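Local coordinates for protein cytochrome c552 (Thermochromatium tepidum, PDB 5ZE8) that carries five covalently bound hemes c at low potential and probably relays electrons along them in a thermophilic purple sulfur photosynthetic bacterium, at residues 36-41 with 107-112; 72-77 with 413-418; 231-234 with 238-241. All coordinates share one frame; numbering follows the deposited sequence.

Interaction 1: residues 36-41 with 107-112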
loop_
_atom_site.group_PDB
_atom_site.type_symbol
_atom_site.label_atom_id
_atom_site.label_comp_id
_atom_site.label_asym_id
_atom_site.label_seq_id
_atom_site.Cartn_x
_atom_site.Cartn_y
_atom_site.Cartn_z
ATOM N N PRO A 36 -23.741 -1.103 17.274
ATOM C CA PRO A 36 -23.477 -1.977 16.134
ATOM C C PRO A 36 -22.019 -2.263 16.143
ATOM O O PRO A 36 -21.221 -1.432 16.617
ATOM C CB PRO A 36 -23.838 -1.151 14.941
ATOM C CG PRO A 36 -23.568 0.239 15.337
ATOM C CD PRO A 36 -23.805 0.299 16.828
ATOM N N ILE A 37 -21.724 -3.452 15.648
ATOM C CA ILE A 37 -20.380 -3.968 15.641
ATOM C C ILE A 37 -19.369 -3.046 14.969
ATOM O O ILE A 37 -18.245 -2.940 15.401
ATOM C CB ILE A 37 -20.375 -5.408 15.079
ATOM C CG1 ILE A 37 -18.975 -6.020 15.036
ATOM C CG2 ILE A 37 -20.824 -5.425 13.640
ATOM C CD1 ILE A 37 -18.356 -6.078 16.395
ATOM N N HIS A 38 -19.768 -2.366 13.907
ATOM C CA HIS A 38 -18.798 -1.495 13.183
ATOM C C HIS A 38 -18.405 -0.277 13.940
ATOM O O HIS A 38 -17.486 0.454 13.517
ATOM C CB HIS A 38 -19.290 -1.114 11.782
ATOM C CG HIS A 38 -20.412 -0.132 11.725
ATOM N ND1 HIS A 38 -21.724 -0.548 11.781
ATOM C CD2 HIS A 38 -20.440 1.206 11.570
ATOM C CE1 HIS A 38 -22.512 0.512 11.689
ATOM N NE2 HIS A 38 -21.753 1.592 11.558
ATOM N N ARG A 39 -19.096 0.002 15.073
ATOM C CA ARG A 39 -18.653 1.140 15.901
ATOM C C ARG A 39 -17.938 0.684 17.184
ATOM O O ARG A 39 -17.616 1.534 18.066
ATOM C CB ARG A 39 -19.867 2.068 16.228
ATOM C CG ARG A 39 -20.185 3.131 15.171
ATOM C CD ARG A 39 -21.171 4.210 15.704
ATOM N NE ARG A 39 -22.243 4.398 14.691
ATOM C CZ ARG A 39 -23.554 4.219 14.845
ATOM N NH1 ARG A 39 -24.151 3.916 16.029
ATOM N NH2 ARG A 39 -24.326 4.411 13.779
ATOM N N VAL A 40 -17.646 -0.595 17.295
ATOM C CA VAL A 40 -16.826 -1.149 18.397
ATOM C C VAL A 40 -15.339 -0.812 18.209
ATOM O O VAL A 40 -14.723 -1.138 17.157
ATOM C CB VAL A 40 -17.012 -2.659 18.527
ATOM C CG1 VAL A 40 -16.023 -3.213 19.573
ATOM C CG2 VAL A 40 -18.398 -2.977 18.955
ATOM N N SER A 41 -14.731 -0.170 19.224
ATOM C CA SER A 41 -13.338 0.260 19.138
ATOM C C SER A 41 -12.418 -0.933 19.156
ATOM O O SER A 41 -12.574 -1.902 19.906
ATOM C CB SER A 41 -12.964 1.137 20.348
ATOM O OG SER A 41 -11.591 1.469 20.315
ATOM N N ALA A 107 -16.666 5.404 8.940
ATOM C CA ALA A 107 -17.283 6.757 8.733
ATOM C C ALA A 107 -18.133 6.706 7.467
ATOM O O ALA A 107 -19.252 7.138 7.506
ATOM C CB ALA A 107 -16.230 7.838 8.651
ATOM N N ALA A 108 -17.600 6.110 6.381
ATOM C CA ALA A 108 -18.396 6.027 5.174
ATOM C C ALA A 108 -19.631 5.150 5.450
ATOM O O ALA A 108 -20.723 5.460 4.992
ATOM C CB ALA A 108 -17.556 5.435 4.134
ATOM N N ARG A 109 -19.500 4.107 6.278
ATOM C CA ARG A 109 -20.658 3.228 6.564
ATOM C C ARG A 109 -21.775 3.968 7.309
ATOM O O ARG A 109 -22.964 3.642 7.087
ATOM C CB ARG A 109 -20.217 2.027 7.379
ATOM C CG ARG A 109 -21.289 0.983 7.573
ATOM C CD ARG A 109 -20.606 -0.219 8.067
ATOM N NE ARG A 109 -21.516 -1.316 8.330
ATOM C CZ ARG A 109 -21.104 -2.515 8.640
ATOM N NH1 ARG A 109 -19.790 -2.773 8.740
ATOM N NH2 ARG A 109 -22.068 -3.458 8.861
ATOM N N ASP A 110 -21.415 4.992 8.054
ATOM C CA ASP A 110 -22.352 5.825 8.792
ATOM C C ASP A 110 -22.690 7.129 8.060
ATOM O O ASP A 110 -23.404 8.013 8.611
ATOM C CB ASP A 110 -21.748 6.143 10.189
ATOM C CG ASP A 110 -21.864 5.010 11.129
ATOM O OD1 ASP A 110 -22.571 4.007 10.794
ATOM O OD2 ASP A 110 -21.148 5.042 12.180
ATOM N N GLN A 111 -22.275 7.269 6.784
ATOM C CA GLN A 111 -22.532 8.517 5.996
ATOM C C GLN A 111 -22.100 9.772 6.730
ATOM O O GLN A 111 -22.858 10.787 6.755
ATOM C CB GLN A 111 -24.018 8.633 5.529
ATOM C CG GLN A 111 -24.269 9.484 4.260
ATOM C CD GLN A 111 -23.814 8.888 2.956
ATOM O OE1 GLN A 111 -23.638 9.658 1.970
ATOM N NE2 GLN A 111 -23.655 7.595 2.871
ATOM N N THR A 112 -20.897 9.774 7.276
ATOM C CA THR A 112 -20.350 10.965 7.949
ATOM C C THR A 112 -18.937 11.280 7.496
ATOM O O THR A 112 -18.178 10.321 7.183
ATOM C CB THR A 112 -20.380 10.805 9.469
ATOM O OG1 THR A 112 -19.909 12.023 10.101
ATOM C CG2 THR A 112 -19.542 9.676 9.977
#

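Interaction 2: residues 72-77 with 413-418. With HEC (heme c), chain C.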
loop_
_atom_site.group_PDB
_atom_site.type_symbol
_atom_site.label_atom_id
_atom_site.label_comp_id
_atom_site.label_asym_id
_atom_site.label_seq_id
_atom_site.Cartn_x
_atom_site.Cartn_y
_atom_site.Cartn_z
ATOM N N HIS A 72 -1.690 11.499 3.097
ATOM C CA HIS A 72 -3.087 11.442 2.726
ATOM C C HIS A 72 -3.823 12.690 3.201
ATOM O O HIS A 72 -4.697 13.207 2.487
ATOM C CB HIS A 72 -3.791 10.198 3.343
ATOM C CG HIS A 72 -5.281 10.193 3.174
ATOM N ND1 HIS A 72 -5.893 10.124 1.945
ATOM C CD2 HIS A 72 -6.278 10.177 4.086
ATOM C CE1 HIS A 72 -7.209 10.092 2.123
ATOM N NE2 HIS A 72 -7.467 10.161 3.398
ATOM N N GLY A 73 -3.501 13.182 4.362
ATOM C CA GLY A 73 -4.222 14.377 4.877
ATOM C C GLY A 73 -4.065 15.597 4.060
ATOM O O GLY A 73 -5.018 16.412 3.940
ATOM N N LEU A 74 -2.876 15.791 3.494
ATOM C CA LEU A 74 -2.575 16.981 2.673
ATOM C C LEU A 74 -3.493 16.874 1.419
ATOM O O LEU A 74 -4.157 17.843 0.987
ATOM C CB LEU A 74 -1.086 16.973 2.271
ATOM C CG LEU A 74 -0.506 18.243 1.608
ATOM C CD1 LEU A 74 1.000 18.051 1.428
ATOM C CD2 LEU A 74 -1.124 18.705 0.308
ATOM N N PHE A 75 -3.521 15.706 0.766
ATOM C CA PHE A 75 -4.317 15.525 -0.442
ATOM C C PHE A 75 -5.826 15.614 -0.097
ATOM O O PHE A 75 -6.606 16.229 -0.830
ATOM C CB PHE A 75 -4.017 14.216 -1.123
ATOM C CG PHE A 75 -2.747 14.186 -1.902
ATOM C CD1 PHE A 75 -1.529 14.054 -1.309
ATOM C CD2 PHE A 75 -2.826 14.444 -3.281
ATOM C CE1 PHE A 75 -0.385 13.980 -2.060
ATOM C CE2 PHE A 75 -1.674 14.384 -4.020
ATOM C CZ PHE A 75 -0.480 14.137 -3.413
ATOM N N TYR A 76 -6.250 15.016 1.029
ATOM C CA TYR A 76 -7.646 15.079 1.473
ATOM C C TYR A 76 -8.098 16.532 1.706
ATOM O O TYR A 76 -9.213 16.921 1.211
ATOM C CB TYR A 76 -7.903 14.191 2.668
ATOM C CG TYR A 76 -9.349 14.085 3.111
ATOM C CD1 TYR A 76 -9.958 15.057 3.928
ATOM C CD2 TYR A 76 -10.143 13.148 2.586
ATOM C CE1 TYR A 76 -11.274 14.980 4.314
ATOM C CE2 TYR A 76 -11.461 13.032 2.982
ATOM C CZ TYR A 76 -12.010 13.912 3.871
ATOM O OH TYR A 76 -13.325 13.794 4.189
ATOM N N GLN A 77 -7.246 17.306 2.323
ATOM C CA GLN A 77 -7.581 18.732 2.558
ATOM C C GLN A 77 -7.729 19.456 1.240
ATOM O O GLN A 77 -8.707 20.301 1.117
ATOM C CB GLN A 77 -6.491 19.375 3.399
ATOM C CG GLN A 77 -6.764 20.824 3.886
ATOM C CD GLN A 77 -7.966 21.011 4.807
ATOM O OE1 GLN A 77 -8.035 20.449 5.908
ATOM N NE2 GLN A 77 -8.884 21.858 4.383
ATOM N N GLU A 413 9.348 18.378 -3.722
ATOM C CA GLU A 413 9.891 19.754 -3.814
ATOM C C GLU A 413 8.877 20.800 -3.404
ATOM O O GLU A 413 9.231 21.825 -2.773
ATOM C CB GLU A 413 10.405 20.036 -5.212
ATOM C CG GLU A 413 11.688 19.296 -5.445
ATOM C CD GLU A 413 12.062 19.235 -6.901
ATOM O OE1 GLU A 413 11.882 20.247 -7.615
ATOM O OE2 GLU A 413 12.570 18.175 -7.309
ATOM N N LYS A 414 7.625 20.543 -3.716
ATOM C CA LYS A 414 6.518 21.449 -3.392
ATOM C C LYS A 414 6.134 21.399 -1.915
ATOM O O LYS A 414 6.078 22.431 -1.249
ATOM C CB LYS A 414 5.329 21.197 -4.310
ATOM C CG LYS A 414 4.152 22.142 -4.059
ATOM C CD LYS A 414 3.229 22.251 -5.269
ATOM C CE LYS A 414 2.573 23.613 -5.410
ATOM N NZ LYS A 414 1.566 23.800 -4.346
ATOM N N PHE A 415 5.901 20.219 -1.360
ATOM C CA PHE A 415 5.333 20.077 -0.027
ATOM C C PHE A 415 6.368 19.812 1.030
ATOM O O PHE A 415 6.488 18.750 1.622
ATOM C CB PHE A 415 4.177 19.054 -0.089
ATOM C CG PHE A 415 3.020 19.561 -0.963
ATOM C CD1 PHE A 415 2.210 20.632 -0.526
ATOM C CD2 PHE A 415 2.794 19.041 -2.242
ATOM C CE1 PHE A 415 1.174 21.151 -1.324
ATOM C CE2 PHE A 415 1.752 19.541 -3.046
ATOM C CZ PHE A 415 0.957 20.636 -2.590
ATOM N N THR A 416 7.184 20.870 1.325
ATOM C CA THR A 416 8.332 20.686 2.097
ATOM C C THR A 416 8.079 20.700 3.580
ATOM O O THR A 416 9.026 20.418 4.348
ATOM C CB THR A 416 9.345 21.842 1.788
ATOM O OG1 THR A 416 8.635 23.075 1.950
ATOM C CG2 THR A 416 9.851 21.703 0.373
ATOM N N GLN A 417 6.828 20.958 3.982
ATOM C CA GLN A 417 6.417 20.826 5.383
ATOM C C GLN A 417 6.058 19.422 5.800
ATOM O O GLN A 417 6.115 19.115 6.997
ATOM C CB GLN A 417 5.254 21.791 5.775
ATOM C CG GLN A 417 3.806 21.223 5.990
ATOM C CD GLN A 417 2.966 21.921 7.121
ATOM O OE1 GLN A 417 3.289 23.029 7.585
ATOM N NE2 GLN A 417 1.840 21.275 7.524
ATOM N N LEU A 418 5.852 18.549 4.823
ATOM C CA LEU A 418 5.745 17.122 5.188
ATOM C C LEU A 418 6.996 16.637 5.957
ATOM O O LEU A 418 8.117 17.052 5.699
ATOM C CB LEU A 418 5.450 16.236 3.962
ATOM C CG LEU A 418 4.133 16.504 3.209
ATOM C CD1 LEU A 418 4.167 15.832 1.835
ATOM C CD2 LEU A 418 2.957 15.942 4.020
HETATM FE FE HEC C . -6.075 6.715 -1.188
HETATM C CHA HEC C . -2.837 5.801 -0.434
HETATM C CHB HEC C . -5.145 9.979 -1.050
HETATM C CHC HEC C . -9.115 7.635 -2.242
HETATM C CHD HEC C . -7.009 3.466 -1.339
HETATM N NA HEC C . -4.416 7.722 -0.861
HETATM C C1A HEC C . -3.141 7.157 -0.536
HETATM C C2A HEC C . -2.122 8.172 -0.527
HETATM C C3A HEC C . -2.745 9.331 -0.726
HETATM C C4A HEC C . -4.129 9.048 -0.943
HETATM C CMA HEC C . -2.143 10.697 -0.812
HETATM C CAA HEC C . -0.695 7.990 -0.171
HETATM C CBA HEC C . -0.603 7.941 1.379
HETATM C CGA HEC C . 0.742 7.714 1.992
HETATM O O1A HEC C . 0.956 7.759 3.261
HETATM O O2A HEC C . 1.765 7.451 1.280
HETATM N NB HEC C . -6.968 8.524 -1.487
HETATM C C1B HEC C . -6.455 9.723 -1.315
HETATM C C2B HEC C . -7.482 10.700 -1.499
HETATM C C3B HEC C . -8.631 10.109 -1.908
HETATM C C4B HEC C . -8.264 8.664 -1.919
HETATM C CMB HEC C . -7.240 12.164 -1.335
HETATM C CAB HEC C . -9.939 10.648 -2.297
HETATM C CBB HEC C . -9.933 11.766 -3.167
HETATM N NC HEC C . -7.723 5.746 -1.710
HETATM C C1C HEC C . -8.937 6.277 -2.206
HETATM C C2C HEC C . -9.876 5.260 -2.528
HETATM C C3C HEC C . -9.292 4.057 -2.206
HETATM C C4C HEC C . -7.965 4.397 -1.691
HETATM C CMC HEC C . -11.259 5.489 -3.018
HETATM C CAC HEC C . -9.840 2.694 -2.334
HETATM C CBC HEC C . -10.311 2.352 -3.631
HETATM N ND HEC C . -5.154 5.023 -0.877
HETATM C C1D HEC C . -5.671 3.768 -0.939
HETATM C C2D HEC C . -4.682 2.753 -0.685
HETATM C C3D HEC C . -3.523 3.384 -0.503
HETATM C C4D HEC C . -3.817 4.817 -0.623
HETATM C CMD HEC C . -4.933 1.283 -0.724
HETATM C CAD HEC C . -2.162 2.755 -0.174
HETATM C CBD HEC C . -1.480 2.612 -1.493
HETATM C CGD HEC C . -0.053 2.068 -1.391
HETATM O O1D HEC C . 0.394 1.589 -0.385
HETATM O O2D HEC C . 0.725 2.182 -2.399
#

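Interaction 3: residues 231-234 with 238-241. With HEC (heme c), chain C.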
loop_
_atom_site.group_PDB
_atom_site.type_symbol
_atom_site.label_atom_id
_atom_site.label_comp_id
_atom_site.label_asym_id
_atom_site.label_seq_id
_atom_site.Cartn_x
_atom_site.Cartn_y
_atom_site.Cartn_z
ATOM N N GLN A 231 -8.260 -1.285 -7.655
ATOM C CA GLN A 231 -8.118 -0.225 -8.687
ATOM C C GLN A 231 -8.709 1.052 -8.158
ATOM O O GLN A 231 -9.592 0.994 -7.320
ATOM C CB GLN A 231 -8.768 -0.653 -10.008
ATOM C CG GLN A 231 -8.405 0.204 -11.197
ATOM C CD GLN A 231 -8.656 -0.391 -12.597
ATOM O OE1 GLN A 231 -8.503 -1.595 -12.845
ATOM N NE2 GLN A 231 -8.994 0.489 -13.527
ATOM N N ARG A 232 -8.143 2.187 -8.574
ATOM C CA ARG A 232 -8.869 3.424 -8.453
ATOM C C ARG A 232 -8.586 4.231 -9.640
ATOM O O ARG A 232 -7.411 4.332 -10.034
ATOM C CB ARG A 232 -8.422 4.147 -7.161
ATOM C CG ARG A 232 -8.855 5.618 -7.168
ATOM C CD ARG A 232 -8.610 6.355 -5.878
ATOM N NE ARG A 232 -8.975 7.777 -6.019
ATOM C CZ ARG A 232 -8.197 8.809 -5.669
ATOM N NH1 ARG A 232 -8.676 10.020 -5.851
ATOM N NH2 ARG A 232 -6.957 8.658 -5.199
ATOM N N ASP A 233 -9.654 4.813 -10.236
ATOM C CA ASP A 233 -9.521 5.581 -11.477
ATOM C C ASP A 233 -9.804 7.026 -11.208
ATOM O O ASP A 233 -10.447 7.402 -10.216
ATOM C CB ASP A 233 -10.524 5.135 -12.504
ATOM C CG ASP A 233 -10.272 3.756 -13.066
ATOM O OD1 ASP A 233 -9.266 3.091 -12.821
ATOM O OD2 ASP A 233 -11.182 3.315 -13.854
ATOM N N ASN A 234 -9.242 7.850 -12.083
ATOM C CA ASN A 234 -9.591 9.257 -12.084
ATOM C C ASN A 234 -10.956 9.412 -12.770
ATOM O O ASN A 234 -11.591 8.424 -13.179
ATOM C CB ASN A 234 -8.427 10.097 -12.630
ATOM C CG ASN A 234 -8.402 10.202 -14.139
ATOM O OD1 ASN A 234 -9.219 9.611 -14.834
ATOM N ND2 ASN A 234 -7.458 10.971 -14.644
ATOM N N VAL A 238 -8.904 6.937 -16.006
ATOM C CA VAL A 238 -7.513 6.565 -16.123
ATOM C C VAL A 238 -7.092 5.912 -14.814
ATOM O O VAL A 238 -7.379 6.477 -13.743
ATOM C CB VAL A 238 -6.634 7.758 -16.357
ATOM C CG1 VAL A 238 -5.221 7.266 -16.594
ATOM C CG2 VAL A 238 -7.109 8.472 -17.619
ATOM N N PRO A 239 -6.408 4.743 -14.879
ATOM C CA PRO A 239 -6.045 4.219 -13.583
ATOM C C PRO A 239 -5.051 5.101 -12.837
ATOM O O PRO A 239 -4.059 5.609 -13.420
ATOM C CB PRO A 239 -5.380 2.857 -13.917
ATOM C CG PRO A 239 -5.886 2.507 -15.239
ATOM C CD PRO A 239 -6.138 3.792 -15.980
ATOM N N LEU A 240 -5.277 5.242 -11.540
ATOM C CA LEU A 240 -4.316 5.873 -10.622
ATOM C C LEU A 240 -3.562 4.776 -9.862
ATOM O O LEU A 240 -2.317 4.703 -9.833
ATOM C CB LEU A 240 -5.058 6.789 -9.622
ATOM C CG LEU A 240 -5.834 7.927 -10.259
ATOM C CD1 LEU A 240 -6.803 8.477 -9.228
ATOM C CD2 LEU A 240 -4.834 8.994 -10.688
ATOM N N CYS A 241 -4.337 3.856 -9.286
ATOM C CA CYS A 241 -3.831 2.645 -8.528
ATOM C C CYS A 241 -4.356 1.434 -9.278
ATOM O O CYS A 241 -5.519 1.410 -9.701
ATOM C CB CYS A 241 -4.366 2.544 -7.072
ATOM S SG CYS A 241 -4.600 0.797 -6.471
HETATM FE FE HEC C . -6.075 6.715 -1.188
HETATM C CHA HEC C . -2.837 5.801 -0.434
HETATM C CHB HEC C . -5.145 9.979 -1.050
HETATM C CHC HEC C . -9.115 7.635 -2.242
HETATM C CHD HEC C . -7.009 3.466 -1.339
HETATM N NA HEC C . -4.416 7.722 -0.861
HETATM C C1A HEC C . -3.141 7.157 -0.536
HETATM C C2A HEC C . -2.122 8.172 -0.527
HETATM C C3A HEC C . -2.745 9.331 -0.726
HETATM C C4A HEC C . -4.129 9.048 -0.943
HETATM C CMA HEC C . -2.143 10.697 -0.812
HETATM C CAA HEC C . -0.695 7.990 -0.171
HETATM C CBA HEC C . -0.603 7.941 1.379
HETATM C CGA HEC C . 0.742 7.714 1.992
HETATM O O1A HEC C . 0.956 7.759 3.261
HETATM O O2A HEC C . 1.765 7.451 1.280
HETATM N NB HEC C . -6.968 8.524 -1.487
HETATM C C1B HEC C . -6.455 9.723 -1.315
HETATM C C2B HEC C . -7.482 10.700 -1.499
HETATM C C3B HEC C . -8.631 10.109 -1.908
HETATM C C4B HEC C . -8.264 8.664 -1.919
HETATM C CMB HEC C . -7.240 12.164 -1.335
HETATM C CAB HEC C . -9.939 10.648 -2.297
HETATM C CBB HEC C . -9.933 11.766 -3.167
HETATM N NC HEC C . -7.723 5.746 -1.710
HETATM C C1C HEC C . -8.937 6.277 -2.206
HETATM C C2C HEC C . -9.876 5.260 -2.528
HETATM C C3C HEC C . -9.292 4.057 -2.206
HETATM C C4C HEC C . -7.965 4.397 -1.691
HETATM C CMC HEC C . -11.259 5.489 -3.018
HETATM C CAC HEC C . -9.840 2.694 -2.334
HETATM C CBC HEC C . -10.311 2.352 -3.631
HETATM N ND HEC C . -5.154 5.023 -0.877
HETATM C C1D HEC C . -5.671 3.768 -0.939
HETATM C C2D HEC C . -4.682 2.753 -0.685
HETATM C C3D HEC C . -3.523 3.384 -0.503
HETATM C C4D HEC C . -3.817 4.817 -0.623
HETATM C CMD HEC C . -4.933 1.283 -0.724
HETATM C CAD HEC C . -2.162 2.755 -0.174
HETATM C CBD HEC C . -1.480 2.612 -1.493
HETATM C CGD HEC C . -0.053 2.068 -1.391
HETATM O O1D HEC C . 0.394 1.589 -0.385
HETATM O O2D HEC C . 0.725 2.182 -2.399
#

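Interaction 1: residues 36-41 with 107-112
A polar surface contact joins His38 and Arg39, in the 3-10 turn 37-39 ahead of helix 42-46, to Arg109 and Asp110 at the C-terminal end of helix 105-109. Both oxygens of the Asp110 carboxylate are engaged. His38 NE2 donates to OD1 of Asp110 over 2.7 Å, with the oxygen near the imidazole plane and the approach from the syn side of the carboxylate. Arg39 NE donates almost straight to Asp110 OD2 at 2.8 Å; OD2 lies in the guanidinium plane, but NE comes from above the carboxylate plane, the two groups being turned 54° apart, and Arg39 NH2 adds only a weak, long bond (3.5 Å) to Asp110 OD1. Tyr121 OH is a second partner of OD2. Over one face of His38 lies Arg109, its guanidinium parallel to the imidazole within 8° and 4.3 Å away between centres, while its CD sits over the ring centroid in a CH-pi contact at 3.8 Å. The extended Arg109 chain, with CG trans to the backbone N (chi1 -173°), carries the group along the ring to Thr132 OG1 and Ser156 O, which bond its NH1 and NH2. Replacing His38 with alanine would probably leave Asp110 OD1 without its shortest donor here and the Arg109 guanidinium without its stacking ring. The helix closes with Thr112 N bonded to Ala107 O and Gln111 N to Ala108 O: a Schellman motif.

Interaction 2: residues 72-77 with 413-418
Leu74 points its forked end at the Phe415 ring, and the two methyls use that ring differently. CD2 stands over one face, 4.0 Å from the centroid and 21° off the ring normal, which meets the geometry of a CH-pi contact. CD1 lies nearer the root of the ring, 3.5 Å from Phe415 CD1, and turns its other flank to Leu418, whose CD2 is 3.9 Å from Leu74 CD1. One methyl is thus shared between an aromatic and an aliphatic neighbour. Leu74 reaches this far because its chain is extended, with CG opposite the backbone N (chi1 -170°). On the far face of the Phe415 ring lies Lys414 CG, so the ring is sandwiched between aliphatic groups. Phe415 and Leu418 are the first and last residues of a type I beta turn directly after helix 409-414, an arrangement that sets both side chains against a single leucine of helix 70-79. That helix is also a heme-binding element: His72 brings its ring edge to the porphyrin, ND1 lying 3.1 Å from HEC CHB, while its ring stacks with that of His103; His72 also touches a second heme c. Phe75 CD1 approaches the heme methyl CMA at 3.4 Å, and the Phe75 ring meets that of Phe318. Tyr76 N comes within 3.8 Å of the heme methyl CMB.

Interaction 3: residues 231-234 with 238-241
A short beta hairpin, strand 232-233 against strand 239-241, lines the pocket of a heme c, with Arg232 meeting both the opposite strand and the porphyrin. Arg232 N donates to Cys241 O at 3.0 Å, and Arg232 O accepts twice in its carbonyl plane, from Leu240 N at 2.8 Å and Cys241 N at 3.2 Å. Further along, Asn234 N bonds Val238 O. The loop is drawn shut by the Asn234 side chain: its OD1 receives Val238 N at 2.9 Å from well above the amide plane (53°), while ND2 is held by Pro366 O and Ala369 O. Asn234 CG sits between the backbone N and carbonyl carbon (chi1 85°), turning the amide alongside Val238. The Arg232 guanidinium is layered between two partners: Leu240 CD1 lies over its centre, 3.8 Å from CZ, and on the opposite face the heme carbon CHC is offset toward the rim. Its chain is extended to NE, and NH1 comes within 3.4 Å of HEC CBB, the end of a thioether-bearing side arm. Within 231-234, Gln231 NE2 donates to the syn lone pair of Asp233 OD1 at 2.7 Å, nearly straight at 178°. With Leu240 and Cys241 both facing Arg232 and the register slipping by one residue toward Asp233, the pairing is that of a classic beta bulge.

Interaction 1 lies at the surface, its centre about 23 Å from that of the chain, and is polar: a salt bridge and a histidine-carboxylate hydrogen bond beside a guanidinium stacked on the imidazole. Interactions 2 and 3 are partly buried, and both touch the same heme c. In 72-77 with 413-418, however, the contact proper is wholly apolar, without a hydrogen bond across it, whereas 231-234 with 238-241 rests on five, four of them between backbone atoms. Interaction 2 bridges 335 intervening residues and interaction 1 sixty-five, while interaction 3 is a local hairpin. No two hold the same helix or strand; between nearest atoms, interaction 2 is about 7 Å from each of the others.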